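Local atomic coordinates of ABC transporter periplasmic peptide-binding protein (Pseudoalteromonas, PDB entry 4QFL), a protein that binds dipeptides in the periplasm, here Ala-Phe, and probably hands them to an ABC transporter for uptake. Residues A[40-45]-A[54-59]; A[46-51]-A[139-144]; A[61-66]-A[179-184]; A[143-148]-A[450-455]; A[377-382]-A[415-420]. All blocks are in the same frame, centred on the assembly; numbering follows the deposited sequence.

Contact 1: residues A[40-45]-A[54-59]; sequences VSFNPQ and DIIANQ
The ring of Phe42 takes Ile56 obliquely, neither squarely on a face nor at the edge: the branch methyl CG2 of Ile56 sits 3.5 Å from CD2 of Phe42. Tyr215 and Tyr218 also meet this ring edge-to-face, placing it in an aromatic cluster. The other arm of Ile56 ends against the loop backbone. Its CG1 stands between the backbone N and the carbonyl carbon (chi1 67°), and CD1 ends 3.6 Å from Pro44 N and 3.7 Å from Pro44 CD. Ala57 adds a looser touch, its CB 4.4 Å from Pro44 CG. Helix 50-60 thus packs against the loop that leads into it. That loop is shaped by two small turns: Ser41 OG accepts from Asn43 N in an ST turn, and Asn43 OD1 accepts from Gln45 N in an Asx turn. The Asn43 amide also donates through ND2 to Gln45 OE1 (3.1 Å), nearly straight and in its own amide plane. An alanine in place of Ile56 would probably open a gap between Phe42 and Pro44, Phe42 losing the CG2 contact and Pro44 keeping little more than its looser touch on Ala57. The side chains that meet across the join are apolar, while polar side chains organise the loop itself; one cost is Ser41 O, which lies beside Ile56 CD1, buried and without a polar partner.

Contact 2: residues A[46-51]-A[139-144]; sequences VTTTGS and NYPYFQ. With PHE (phenylalanine), chain D; ALA (alanine), chain C.
Thr48 meets Pro141 and Tyr142 through its methyl group: with OG1 between the backbone N and the carbonyl carbon (chi1 60°), CG2 is left beside the backbone N and comes 3.8 Å from CB of both Pro141 and Tyr142. An ST turn, in which Thr47 OG1 accepts from Thr49 N, shapes this part of the dipeptide pocket just before helix 50-60. Pro141, in the first turn of helix 141-145, packs on the backbone of the other segment, with its CG 3.6 Å from Thr47 CA and its CD 3.4 Å from Val46 O. A water bridges the two segments, donating to Thr47 O and accepting from Tyr142 N. The Tyr142 hydroxyl turns to other partners, Asn177 and Asn442, and its ring stacks on Phe182. On the ligand side, Thr48 O receives the N of the bound phenylalanine at 2.9 Å, and Gly50 N donates to that residue's carboxylate oxygen OXT at 2.8 Å.

Contact 3: residues A[61-66]-A[179-184]; sequences YDRLIS and ATDFAV
Residues 61-66 run close beside the loop 179-184, their backbones nearest at Arg63 and Val184, and the loop makes a type I turn from Thr180 to Ala183. Water joins the two backbones as well, accepting from Leu64 N and donating to Ala183 O. The arginine chain is bent at chi3 (-70°), which brings NE round after CD has passed 3.0 Å from Thr180 O. At the guanidinium edge NH1 donates to Ala179 O at 2.8 Å, the acceptor tilted 27° from the guanidinium plane. Asp181 OD1 lies over a face of the same group, 4.0 Å from NH1, a long salt bridge of charge alone; its other oxygen, OD2, is held by Ala526 N. The contact joins the loop after helix 174-178 to the chain leaving helix 50-60 and entering the two-stranded antiparallel sheet of 65-67 and 74-76. Where the chain leaves helix 50-60, Val184 sets CG2 over a face of the Tyr61 ring, a CH-pi contact 4.0 Å from the centroid, while its CB packs 3.6 Å from Tyr61 CB. The hydroxyl of Tyr61 is bonded to Phe42 O. Toward the strand, Ala179 fits against Ile65: its CB touches Ile65 CG1 at 3.9 Å, and its CA makes a CA-H...O contact with Ile65 O, a buried carbonyl without a conventional hydrogen-bond partner.

Contact 4: residues A[143-148]-A[450-455]; sequences FQSVGI and CTATFS
Thr451 OG1 gives its proton to Ser145 O in a short bond of 2.6 Å, coming from above the carbonyl plane, 47° out of it. The hydroxyl stands between the backbone N and the carbonyl carbon of its own residue (chi1 53°), and Ser449 OG is a further hydrogen-bond partner. Beside this bond Ser455 packs its OG 3.4 Å from Gln144 CB, and its CB 3.8 Å from Ser145 OG. A valine in place of Thr451 would probably leave Ser145 O without this donor and loosen the tie between the two helix ends. In the next shell, Ser455 OG is steadied by donating to Thr451 O at 2.9 Å, one turn back. Ser145 OG likewise bonds to Pro141 O within its own helix. Farther out, the disulfide of Cys450 with Cys463 links the start of helix 450-454 to the chain beyond it. Where helix 141-145 ends, Gly147 has positive phi (78°), and Gly147 N to Gln144 O and Ile148 N to Phe143 O close a Schellman motif.

Contact 5: residues A[377-382]-A[415-420]; sequences WAMPVS and NTFIQR
Phe417 and Trp377 slide past each other in opposite directions, their planes 45° apart, so the pair is neither stacked nor edge-to-face. The indole offers its rim, CE3 lying 3.7 Å from Phe417 CE1. Phe417 has its CG anti to the backbone N (chi1 -172°), and its ring lies against residues 377-379, with Trp377 C in plane at the ring edge. Met379 CA lies over one face, a CH-pi contact 4.2 Å from the ring centroid, and its CG meets Phe417 CE2 at 3.7 Å. Pro380 CD adds a more distant touch at Phe417 CG. One helical turn on, the chain of Arg420 crosses Trp377 at about a right angle, with CB 3.8 Å from Trp377 CZ3; its guanidinium carries on to a cation-pi contact with Tyr412. The contact thus packs helix 414-422 against strand 373-378 and the residues that follow it, next to the phenylalanine side of the pocket: Ile418 on this helix touches the ligand, and Met379 also packs on Tyr385, a pocket residue. The chemistry across the join is apolar and aromatic, and it encloses Ala378 O, 3.3 Å from Phe417 CE1, as a buried carbonyl with no polar partner.

Overall arrangement
Contacts 1 and 2 both draw on helix 50-60, their centres 10 Å apart, and contact 3 follows where the chain runs on toward strand 65-67. Contact 4 continues contact 2 along helix 141-145, with Phe143 and Gln144 in common. Phe182 of contact 3 packs on Thr47, Thr48, Tyr142 and Phe143, so contacts 2, 3 and 4 form a connected cluster. Along the chain contacts 1 and 2 interleave, as do 2 and 3, whereas contact 5 is nested inside the loop closed by contact 4. Contacts 3 and 5 lie about 26 Å apart between centres. Contacts 2 and 5 thus approach the bound dipeptide from different parts of the chain, while contacts 1, 3 and 4 join the surrounding parts of the fold.

Contact 1: residues A[40-45]-A[54-59]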
# COMPACT_ATOMS: atom_id res chain seq x y z
N VAL A 40 8.28 5.55 8.23
CA VAL A 40 7.68 6.74 8.84
C VAL A 40 7.25 6.49 10.28
O VAL A 40 6.94 7.41 11.02
CB VAL A 40 6.46 7.25 8.04
CG1 VAL A 40 6.88 7.71 6.67
CG2 VAL A 40 5.41 6.17 7.95
N SER A 41 7.25 5.22 10.67
CA SER A 41 6.79 4.83 11.98
C SER A 41 7.13 3.37 12.17
O SER A 41 7.52 2.69 11.22
CB SER A 41 5.27 5.04 12.07
OG SER A 41 4.79 4.79 13.38
N PHE A 42 6.99 2.87 13.39
CA PHE A 42 7.08 1.43 13.60
C PHE A 42 5.72 0.80 13.89
O PHE A 42 5.63 -0.36 14.29
CB PHE A 42 8.15 1.10 14.63
CG PHE A 42 9.53 1.25 14.09
CD1 PHE A 42 10.18 2.45 14.15
CD2 PHE A 42 10.12 0.20 13.41
CE1 PHE A 42 11.44 2.59 13.59
CE2 PHE A 42 11.37 0.34 12.87
CZ PHE A 42 12.03 1.53 12.96
N ASN A 43 4.67 1.58 13.66
CA ASN A 43 3.31 1.09 13.75
C ASN A 43 2.60 1.18 12.39
O ASN A 43 2.36 2.27 11.89
CB ASN A 43 2.53 1.87 14.80
CG ASN A 43 1.07 1.52 14.83
OD1 ASN A 43 0.63 0.56 14.19
ND2 ASN A 43 0.30 2.30 15.57
N PRO A 44 2.26 0.02 11.81
CA PRO A 44 1.65 -0.05 10.47
C PRO A 44 0.34 0.72 10.35
O PRO A 44 -0.05 1.09 9.24
CB PRO A 44 1.40 -1.55 10.27
CG PRO A 44 2.38 -2.22 11.19
CD PRO A 44 2.50 -1.32 12.37
N GLN A 45 -0.34 0.94 11.47
CA GLN A 45 -1.61 1.66 11.51
C GLN A 45 -1.57 3.06 10.93
O GLN A 45 -2.57 3.55 10.41
CB GLN A 45 -2.10 1.77 12.96
CG GLN A 45 -2.51 0.46 13.59
CD GLN A 45 -3.15 0.68 14.94
OE1 GLN A 45 -2.75 1.58 15.68
NE2 GLN A 45 -4.16 -0.12 15.26
N ASP A 54 6.88 -2.64 4.31
CA ASP A 54 7.78 -3.71 3.89
C ASP A 54 8.79 -3.97 4.98
O ASP A 54 9.24 -5.10 5.15
CB ASP A 54 8.48 -3.36 2.57
CG ASP A 54 7.66 -3.73 1.34
OD1 ASP A 54 6.61 -4.39 1.50
OD2 ASP A 54 8.06 -3.36 0.21
N ILE A 55 9.14 -2.93 5.74
CA ILE A 55 10.10 -3.06 6.84
C ILE A 55 9.48 -3.68 8.10
O ILE A 55 10.02 -4.64 8.64
CB ILE A 55 10.75 -1.70 7.22
CG1 ILE A 55 11.50 -1.12 6.04
CG2 ILE A 55 11.69 -1.86 8.42
CD1 ILE A 55 12.03 0.28 6.26
N ILE A 56 8.35 -3.15 8.54
CA ILE A 56 7.86 -3.42 9.89
C ILE A 56 6.76 -4.48 10.07
O ILE A 56 6.71 -5.16 11.08
CB ILE A 56 7.38 -2.11 10.58
CG1 ILE A 56 6.14 -1.56 9.88
CG2 ILE A 56 8.49 -1.08 10.61
CD1 ILE A 56 5.58 -0.28 10.51
N ALA A 57 5.87 -4.62 9.09
CA ALA A 57 4.61 -5.32 9.30
C ALA A 57 4.73 -6.82 9.56
O ALA A 57 4.34 -7.31 10.61
CB ALA A 57 3.68 -5.06 8.13
N ASN A 58 5.28 -7.55 8.59
CA ASN A 58 5.40 -8.99 8.71
C ASN A 58 6.53 -9.40 9.62
O ASN A 58 6.61 -10.56 10.02
CB ASN A 58 5.59 -9.65 7.34
CG ASN A 58 4.37 -9.59 6.49
OD1 ASN A 58 4.40 -9.06 5.37
ND2 ASN A 58 3.27 -10.11 7.00
N GLN A 59 7.41 -8.46 9.94
CA GLN A 59 8.59 -8.78 10.74
C GLN A 59 8.34 -8.65 12.24
O GLN A 59 8.71 -9.53 13.01
CB GLN A 59 9.78 -7.93 10.32
CG GLN A 59 10.44 -8.38 9.01
CD GLN A 59 9.51 -8.33 7.82
OE1 GLN A 59 9.07 -7.25 7.41
NE2 GLN A 59 9.21 -9.48 7.25

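Contact 2: residues A[46-51]-A[139-144]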
# COMPACT_ATOMS: atom_id res chain seq x y z
N VAL A 46 -0.42 3.72 11.04
CA VAL A 46 -0.32 5.14 10.78
C VAL A 46 0.13 5.50 9.36
O VAL A 46 0.31 6.67 9.02
CB VAL A 46 0.57 5.83 11.84
CG1 VAL A 46 0.12 5.45 13.25
CG2 VAL A 46 2.02 5.47 11.65
N THR A 47 0.27 4.49 8.51
CA THR A 47 0.75 4.72 7.15
C THR A 47 0.09 3.79 6.13
O THR A 47 -0.40 2.72 6.48
CB THR A 47 2.26 4.51 7.09
OG1 THR A 47 2.76 5.04 5.86
CG2 THR A 47 2.58 3.03 7.14
N THR A 48 0.06 4.24 4.87
CA THR A 48 -0.24 3.36 3.75
C THR A 48 0.95 3.30 2.80
O THR A 48 0.80 2.93 1.64
CB THR A 48 -1.46 3.82 2.96
OG1 THR A 48 -1.23 5.13 2.43
CG2 THR A 48 -2.69 3.84 3.85
N THR A 49 2.13 3.64 3.28
CA THR A 49 3.30 3.61 2.40
C THR A 49 4.03 2.28 2.43
O THR A 49 4.52 1.87 3.47
CB THR A 49 4.28 4.71 2.74
OG1 THR A 49 3.64 5.97 2.52
CG2 THR A 49 5.51 4.59 1.84
N GLY A 50 4.10 1.62 1.29
CA GLY A 50 4.66 0.28 1.21
C GLY A 50 6.09 0.16 1.72
O GLY A 50 6.45 -0.85 2.31
N SER A 51 6.88 1.20 1.48
CA SER A 51 8.27 1.23 1.92
C SER A 51 8.38 1.00 3.41
O SER A 51 9.25 0.28 3.87
CB SER A 51 8.88 2.58 1.57
OG SER A 51 8.44 2.98 0.30
N ASN A 139 -3.62 10.13 12.77
CA ASN A 139 -3.99 9.65 11.45
C ASN A 139 -3.84 8.15 11.35
O ASN A 139 -2.80 7.61 11.71
CB ASN A 139 -3.13 10.32 10.38
CG ASN A 139 -3.49 11.78 10.17
OD1 ASN A 139 -2.61 12.64 10.08
ND2 ASN A 139 -4.79 12.07 10.10
N TYR A 140 -4.88 7.48 10.84
CA TYR A 140 -4.82 6.05 10.52
C TYR A 140 -5.29 5.88 9.09
O TYR A 140 -6.43 5.49 8.85
CB TYR A 140 -5.69 5.26 11.51
CG TYR A 140 -5.41 5.63 12.95
CD1 TYR A 140 -4.19 5.32 13.55
CD2 TYR A 140 -6.35 6.33 13.71
CE1 TYR A 140 -3.91 5.66 14.85
CE2 TYR A 140 -6.08 6.68 15.03
CZ TYR A 140 -4.86 6.34 15.60
OH TYR A 140 -4.57 6.69 16.90
N PRO A 141 -4.42 6.21 8.12
CA PRO A 141 -4.86 6.48 6.74
C PRO A 141 -5.60 5.33 6.05
O PRO A 141 -6.63 5.59 5.44
CB PRO A 141 -3.56 6.86 6.01
CG PRO A 141 -2.44 6.40 6.89
CD PRO A 141 -2.96 6.38 8.29
N TYR A 142 -5.11 4.10 6.11
CA TYR A 142 -5.85 3.04 5.44
C TYR A 142 -7.29 2.98 5.99
O TYR A 142 -8.27 3.00 5.25
CB TYR A 142 -5.19 1.66 5.61
CG TYR A 142 -5.95 0.62 4.83
CD1 TYR A 142 -5.83 0.55 3.45
CD2 TYR A 142 -6.84 -0.24 5.45
CE1 TYR A 142 -6.54 -0.36 2.72
CE2 TYR A 142 -7.56 -1.17 4.73
CZ TYR A 142 -7.41 -1.22 3.36
OH TYR A 142 -8.12 -2.13 2.62
N PHE A 143 -7.38 2.92 7.31
CA PHE A 143 -8.64 2.74 7.99
C PHE A 143 -9.60 3.92 7.82
O PHE A 143 -10.78 3.73 7.56
CB PHE A 143 -8.36 2.44 9.46
CG PHE A 143 -7.58 1.17 9.67
CD1 PHE A 143 -8.18 -0.07 9.44
CD2 PHE A 143 -6.26 1.21 10.09
CE1 PHE A 143 -7.47 -1.25 9.64
CE2 PHE A 143 -5.55 0.03 10.30
CZ PHE A 143 -6.15 -1.20 10.07
N GLN A 144 -9.10 5.14 7.95
CA GLN A 144 -9.94 6.29 7.70
C GLN A 144 -10.42 6.32 6.25
O GLN A 144 -11.58 6.63 5.98
CB GLN A 144 -9.23 7.58 8.10
CG GLN A 144 -8.74 7.52 9.56
CD GLN A 144 -7.84 8.69 9.98
OE1 GLN A 144 -7.30 9.42 9.14
NE2 GLN A 144 -7.68 8.86 11.29
N PHE D . 1.10 2.51 -1.21
CA PHE D . 1.87 3.27 -2.19
C PHE D . 3.21 2.61 -2.41
O PHE D . 3.75 2.62 -3.51
CB PHE D . 2.11 4.69 -1.69
CG PHE D . 0.90 5.55 -1.70
CD1 PHE D . 0.09 5.61 -2.83
CD2 PHE D . 0.56 6.30 -0.60
CE1 PHE D . -1.03 6.41 -2.85
CE2 PHE D . -0.55 7.10 -0.61
CZ PHE D . -1.35 7.16 -1.74
OXT PHE D . 3.79 2.05 -1.47
N ALA C . -1.22 -0.24 -0.84
CA ALA C . -0.13 0.60 -0.35
C ALA C . 0.56 1.33 -1.50
O ALA C . 0.60 0.83 -2.62
CB ALA C . 0.88 -0.25 0.44
O HOH W 1 -3.10 2.92 7.70

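Contact 3: residues A[61-66]-A[179-184]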
# COMPACT_ATOMS: atom_id res chain seq x y z
N TYR A 61 5.23 -8.01 13.71
CA TYR A 61 3.84 -8.21 14.11
C TYR A 61 3.15 -9.43 13.50
O TYR A 61 3.69 -10.06 12.59
CB TYR A 61 3.01 -6.98 13.73
CG TYR A 61 3.43 -5.68 14.37
CD1 TYR A 61 3.14 -5.43 15.71
CD2 TYR A 61 4.09 -4.70 13.63
CE1 TYR A 61 3.52 -4.22 16.30
CE2 TYR A 61 4.48 -3.49 14.22
CZ TYR A 61 4.18 -3.26 15.56
OH TYR A 61 4.56 -2.08 16.14
N ASP A 62 1.97 -9.76 14.01
CA ASP A 62 1.05 -10.68 13.34
C ASP A 62 -0.33 -10.04 13.29
O ASP A 62 -0.65 -9.20 14.12
CB ASP A 62 0.92 -12.00 14.09
CG ASP A 62 2.25 -12.74 14.23
OD1 ASP A 62 2.70 -13.35 13.24
OD2 ASP A 62 2.81 -12.74 15.35
N ARG A 63 -1.14 -10.47 12.33
CA ARG A 63 -2.53 -10.06 12.23
C ARG A 63 -3.39 -11.15 12.82
O ARG A 63 -2.90 -12.20 13.23
CB ARG A 63 -2.93 -9.87 10.76
CG ARG A 63 -2.16 -8.76 10.04
CD ARG A 63 -2.14 -9.02 8.52
NE ARG A 63 -1.30 -10.17 8.20
CZ ARG A 63 -1.09 -10.65 6.98
NH1 ARG A 63 -1.67 -10.07 5.93
NH2 ARG A 63 -0.31 -11.70 6.80
N LEU A 64 -4.69 -10.89 12.87
CA LEU A 64 -5.66 -11.90 13.25
C LEU A 64 -5.73 -13.00 12.19
O LEU A 64 -5.76 -14.19 12.49
CB LEU A 64 -7.04 -11.25 13.39
CG LEU A 64 -7.15 -10.28 14.57
CD1 LEU A 64 -8.50 -9.59 14.56
CD2 LEU A 64 -6.93 -11.04 15.86
N ILE A 65 -5.76 -12.57 10.93
CA ILE A 65 -5.88 -13.47 9.80
C ILE A 65 -5.07 -12.93 8.64
O ILE A 65 -4.66 -11.75 8.63
CB ILE A 65 -7.32 -13.58 9.32
CG1 ILE A 65 -7.93 -12.19 9.13
CG2 ILE A 65 -8.13 -14.38 10.29
CD1 ILE A 65 -9.22 -12.19 8.38
N SER A 66 -4.84 -13.79 7.66
CA SER A 66 -4.22 -13.39 6.42
C SER A 66 -5.03 -13.93 5.24
O SER A 66 -6.05 -14.57 5.43
CB SER A 66 -2.76 -13.87 6.35
OG SER A 66 -2.66 -15.29 6.43
N ALA A 179 -7.37 -8.35 7.21
CA ALA A 179 -6.23 -9.17 6.84
C ALA A 179 -5.14 -8.35 6.16
O ALA A 179 -4.20 -8.91 5.61
CB ALA A 179 -6.67 -10.32 5.95
N THR A 180 -5.26 -7.03 6.18
CA THR A 180 -4.24 -6.19 5.56
C THR A 180 -3.06 -6.03 6.50
O THR A 180 -3.18 -6.30 7.71
CB THR A 180 -4.78 -4.80 5.15
OG1 THR A 180 -5.21 -4.09 6.31
CG2 THR A 180 -5.93 -4.94 4.17
N ASP A 181 -1.93 -5.62 5.95
CA ASP A 181 -0.72 -5.37 6.74
C ASP A 181 -0.88 -4.25 7.77
O ASP A 181 -0.03 -4.09 8.64
CB ASP A 181 0.44 -5.02 5.81
CG ASP A 181 0.79 -6.13 4.85
OD1 ASP A 181 1.07 -7.26 5.32
OD2 ASP A 181 0.78 -5.88 3.63
N PHE A 182 -1.95 -3.47 7.64
CA PHE A 182 -2.20 -2.37 8.56
C PHE A 182 -2.90 -2.87 9.83
O PHE A 182 -2.89 -2.19 10.86
CB PHE A 182 -3.05 -1.29 7.87
CG PHE A 182 -2.60 -0.99 6.47
CD1 PHE A 182 -1.39 -0.34 6.24
CD2 PHE A 182 -3.36 -1.36 5.37
CE1 PHE A 182 -0.97 -0.08 4.96
CE2 PHE A 182 -2.94 -1.08 4.09
CZ PHE A 182 -1.75 -0.45 3.89
N ALA A 183 -3.49 -4.06 9.74
CA ALA A 183 -4.35 -4.58 10.80
C ALA A 183 -3.61 -5.44 11.82
O ALA A 183 -4.13 -6.46 12.29
CB ALA A 183 -5.49 -5.37 10.18
N VAL A 184 -2.40 -5.03 12.19
CA VAL A 184 -1.61 -5.85 13.10
C VAL A 184 -2.14 -5.71 14.51
O VAL A 184 -2.87 -4.77 14.81
CB VAL A 184 -0.14 -5.46 13.11
CG1 VAL A 184 0.45 -5.57 11.70
CG2 VAL A 184 0.04 -4.07 13.68
O HOH W 2 -0.14 -9.53 3.06
O HOH W 3 -5.98 -8.39 12.05

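Contact 4: residues A[143-148]-A[450-455]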
# COMPACT_ATOMS: atom_id res chain seq x y z
N PHE A 143 -7.38 2.92 7.31
CA PHE A 143 -8.64 2.74 7.99
C PHE A 143 -9.60 3.92 7.82
O PHE A 143 -10.78 3.73 7.56
CB PHE A 143 -8.36 2.44 9.46
CG PHE A 143 -7.58 1.17 9.67
CD1 PHE A 143 -8.18 -0.07 9.44
CD2 PHE A 143 -6.26 1.21 10.09
CE1 PHE A 143 -7.47 -1.25 9.64
CE2 PHE A 143 -5.55 0.03 10.30
CZ PHE A 143 -6.15 -1.20 10.07
N GLN A 144 -9.10 5.14 7.95
CA GLN A 144 -9.94 6.29 7.70
C GLN A 144 -10.42 6.32 6.25
O GLN A 144 -11.58 6.63 5.98
CB GLN A 144 -9.23 7.58 8.10
CG GLN A 144 -8.74 7.52 9.56
CD GLN A 144 -7.84 8.69 9.98
OE1 GLN A 144 -7.30 9.42 9.14
NE2 GLN A 144 -7.68 8.86 11.29
N SER A 145 -9.56 5.95 5.31
CA SER A 145 -9.92 5.91 3.89
C SER A 145 -11.08 4.97 3.57
O SER A 145 -11.87 5.24 2.69
CB SER A 145 -8.71 5.54 3.03
OG SER A 145 -7.74 6.56 3.07
N VAL A 146 -11.16 3.85 4.27
CA VAL A 146 -12.24 2.91 4.00
C VAL A 146 -13.39 3.05 5.00
O VAL A 146 -14.34 2.25 4.99
CB VAL A 146 -11.74 1.46 3.98
CG1 VAL A 146 -10.64 1.32 2.93
CG2 VAL A 146 -11.25 1.06 5.36
N GLY A 147 -13.30 4.05 5.88
CA GLY A 147 -14.41 4.41 6.74
C GLY A 147 -14.66 3.53 7.96
O GLY A 147 -15.79 3.15 8.23
N ILE A 148 -13.60 3.24 8.69
CA ILE A 148 -13.73 2.54 9.96
C ILE A 148 -14.84 3.18 10.80
O ILE A 148 -15.73 2.49 11.28
CB ILE A 148 -12.38 2.48 10.72
CG1 ILE A 148 -12.24 1.14 11.44
CG2 ILE A 148 -12.17 3.68 11.65
CD1 ILE A 148 -12.12 -0.04 10.50
N CYS A 450 -14.78 9.39 -1.28
CA CYS A 450 -14.80 10.66 -0.55
C CYS A 450 -14.02 10.57 0.76
O CYS A 450 -13.25 11.47 1.07
CB CYS A 450 -16.23 11.13 -0.31
SG CYS A 450 -17.01 11.79 -1.83
N THR A 451 -14.21 9.49 1.50
CA THR A 451 -13.43 9.28 2.72
C THR A 451 -11.93 9.22 2.42
O THR A 451 -11.12 9.71 3.21
CB THR A 451 -13.88 8.04 3.49
OG1 THR A 451 -13.89 6.91 2.62
CG2 THR A 451 -15.28 8.23 4.01
N ALA A 452 -11.56 8.63 1.29
CA ALA A 452 -10.16 8.60 0.87
C ALA A 452 -9.65 10.02 0.66
O ALA A 452 -8.55 10.37 1.09
CB ALA A 452 -9.98 7.76 -0.40
N THR A 453 -10.47 10.84 0.01
CA THR A 453 -10.13 12.23 -0.26
C THR A 453 -9.98 13.01 1.04
O THR A 453 -9.05 13.81 1.18
CB THR A 453 -11.19 12.91 -1.13
OG1 THR A 453 -11.37 12.17 -2.34
CG2 THR A 453 -10.76 14.33 -1.47
N PHE A 454 -10.89 12.78 1.98
CA PHE A 454 -10.86 13.50 3.26
C PHE A 454 -9.65 13.11 4.10
O PHE A 454 -9.22 13.86 4.99
CB PHE A 454 -12.17 13.31 4.04
CG PHE A 454 -13.40 13.73 3.27
CD1 PHE A 454 -13.31 14.62 2.21
CD2 PHE A 454 -14.65 13.22 3.60
CE1 PHE A 454 -14.44 15.00 1.50
CE2 PHE A 454 -15.78 13.59 2.89
CZ PHE A 454 -15.68 14.48 1.84
N SER A 455 -9.08 11.94 3.82
CA SER A 455 -7.89 11.47 4.53
C SER A 455 -6.59 11.90 3.86
O SER A 455 -5.51 11.58 4.34
CB SER A 455 -7.94 9.95 4.67
OG SER A 455 -9.12 9.56 5.35

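Contact 5: residues A[377-382]-A[415-420]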
# COMPACT_ATOMS: atom_id res chain seq x y z
N TRP A 377 4.04 15.68 -11.03
CA TRP A 377 4.81 15.21 -9.91
C TRP A 377 5.25 13.77 -10.14
O TRP A 377 4.44 12.93 -10.50
CB TRP A 377 3.98 15.35 -8.65
CG TRP A 377 3.91 16.77 -8.19
CD1 TRP A 377 3.54 17.86 -8.92
CD2 TRP A 377 4.23 17.25 -6.88
NE1 TRP A 377 3.61 19.00 -8.15
CE2 TRP A 377 4.03 18.65 -6.89
CE3 TRP A 377 4.65 16.64 -5.70
CZ2 TRP A 377 4.24 19.43 -5.77
CZ3 TRP A 377 4.87 17.41 -4.60
CH2 TRP A 377 4.66 18.80 -4.64
N ALA A 378 6.54 13.51 -9.93
CA ALA A 378 7.14 12.20 -10.20
C ALA A 378 7.79 11.59 -8.96
O ALA A 378 8.59 12.24 -8.30
CB ALA A 378 8.17 12.31 -11.32
N MET A 379 7.44 10.33 -8.68
CA MET A 379 8.02 9.59 -7.56
C MET A 379 9.53 9.45 -7.69
O MET A 379 10.05 9.25 -8.80
CB MET A 379 7.36 8.20 -7.46
CG MET A 379 5.86 8.27 -7.36
SD MET A 379 5.03 6.67 -7.37
CE MET A 379 5.15 6.27 -9.11
N PRO A 380 10.26 9.55 -6.56
CA PRO A 380 11.72 9.50 -6.54
C PRO A 380 12.29 8.08 -6.49
O PRO A 380 13.49 7.89 -6.67
CB PRO A 380 12.06 10.23 -5.24
CG PRO A 380 10.93 9.88 -4.34
CD PRO A 380 9.70 9.79 -5.22
N VAL A 381 11.44 7.10 -6.25
CA VAL A 381 11.88 5.72 -6.08
C VAL A 381 11.05 4.78 -6.96
O VAL A 381 9.92 5.10 -7.34
CB VAL A 381 11.72 5.27 -4.63
CG1 VAL A 381 12.78 5.92 -3.76
CG2 VAL A 381 10.34 5.62 -4.13
N SER A 382 11.62 3.62 -7.27
CA SER A 382 10.93 2.59 -8.04
C SER A 382 9.81 1.92 -7.24
O SER A 382 10.00 1.59 -6.07
CB SER A 382 11.94 1.52 -8.49
OG SER A 382 11.30 0.46 -9.16
N ASN A 415 8.84 9.95 1.15
CA ASN A 415 7.86 10.24 2.20
C ASN A 415 7.35 11.69 2.18
O ASN A 415 6.17 11.94 2.43
CB ASN A 415 8.43 9.90 3.59
CG ASN A 415 8.71 8.41 3.77
OD1 ASN A 415 7.92 7.55 3.35
ND2 ASN A 415 9.83 8.10 4.39
N THR A 416 8.24 12.63 1.88
CA THR A 416 7.86 14.03 1.70
C THR A 416 6.88 14.17 0.56
O THR A 416 5.89 14.88 0.65
CB THR A 416 9.10 14.87 1.35
OG1 THR A 416 10.07 14.77 2.40
CG2 THR A 416 8.72 16.34 1.16
N PHE A 417 7.19 13.48 -0.53
CA PHE A 417 6.38 13.45 -1.74
C PHE A 417 4.94 13.07 -1.43
O PHE A 417 4.00 13.77 -1.81
CB PHE A 417 7.00 12.43 -2.69
CG PHE A 417 6.38 12.41 -4.05
CD1 PHE A 417 6.76 13.33 -5.00
CD2 PHE A 417 5.47 11.43 -4.39
CE1 PHE A 417 6.21 13.30 -6.26
CE2 PHE A 417 4.92 11.39 -5.65
CZ PHE A 417 5.30 12.33 -6.59
N ILE A 418 4.79 11.95 -0.72
CA ILE A 418 3.47 11.44 -0.35
C ILE A 418 2.68 12.49 0.42
O ILE A 418 1.51 12.74 0.16
CB ILE A 418 3.59 10.16 0.50
CG1 ILE A 418 4.23 9.02 -0.30
CG2 ILE A 418 2.22 9.74 1.05
CD1 ILE A 418 3.51 8.72 -1.55
N GLN A 419 3.36 13.10 1.38
CA GLN A 419 2.76 14.12 2.23
C GLN A 419 2.23 15.31 1.42
O GLN A 419 1.11 15.77 1.62
CB GLN A 419 3.80 14.56 3.27
CG GLN A 419 3.42 15.75 4.12
CD GLN A 419 2.42 15.39 5.20
OE1 GLN A 419 1.64 14.44 5.06
NE2 GLN A 419 2.45 16.15 6.29
N ARG A 420 3.04 15.80 0.48
CA ARG A 420 2.67 16.96 -0.30
C ARG A 420 1.60 16.64 -1.36
O ARG A 420 0.84 17.52 -1.78
CB ARG A 420 3.91 17.64 -0.90
CG ARG A 420 4.80 18.31 0.18
CD ARG A 420 6.04 19.03 -0.38
NE ARG A 420 6.93 19.53 0.67
CZ ARG A 420 8.09 20.16 0.46
NH1 ARG A 420 8.52 20.38 -0.77
NH2 ARG A 420 8.82 20.57 1.48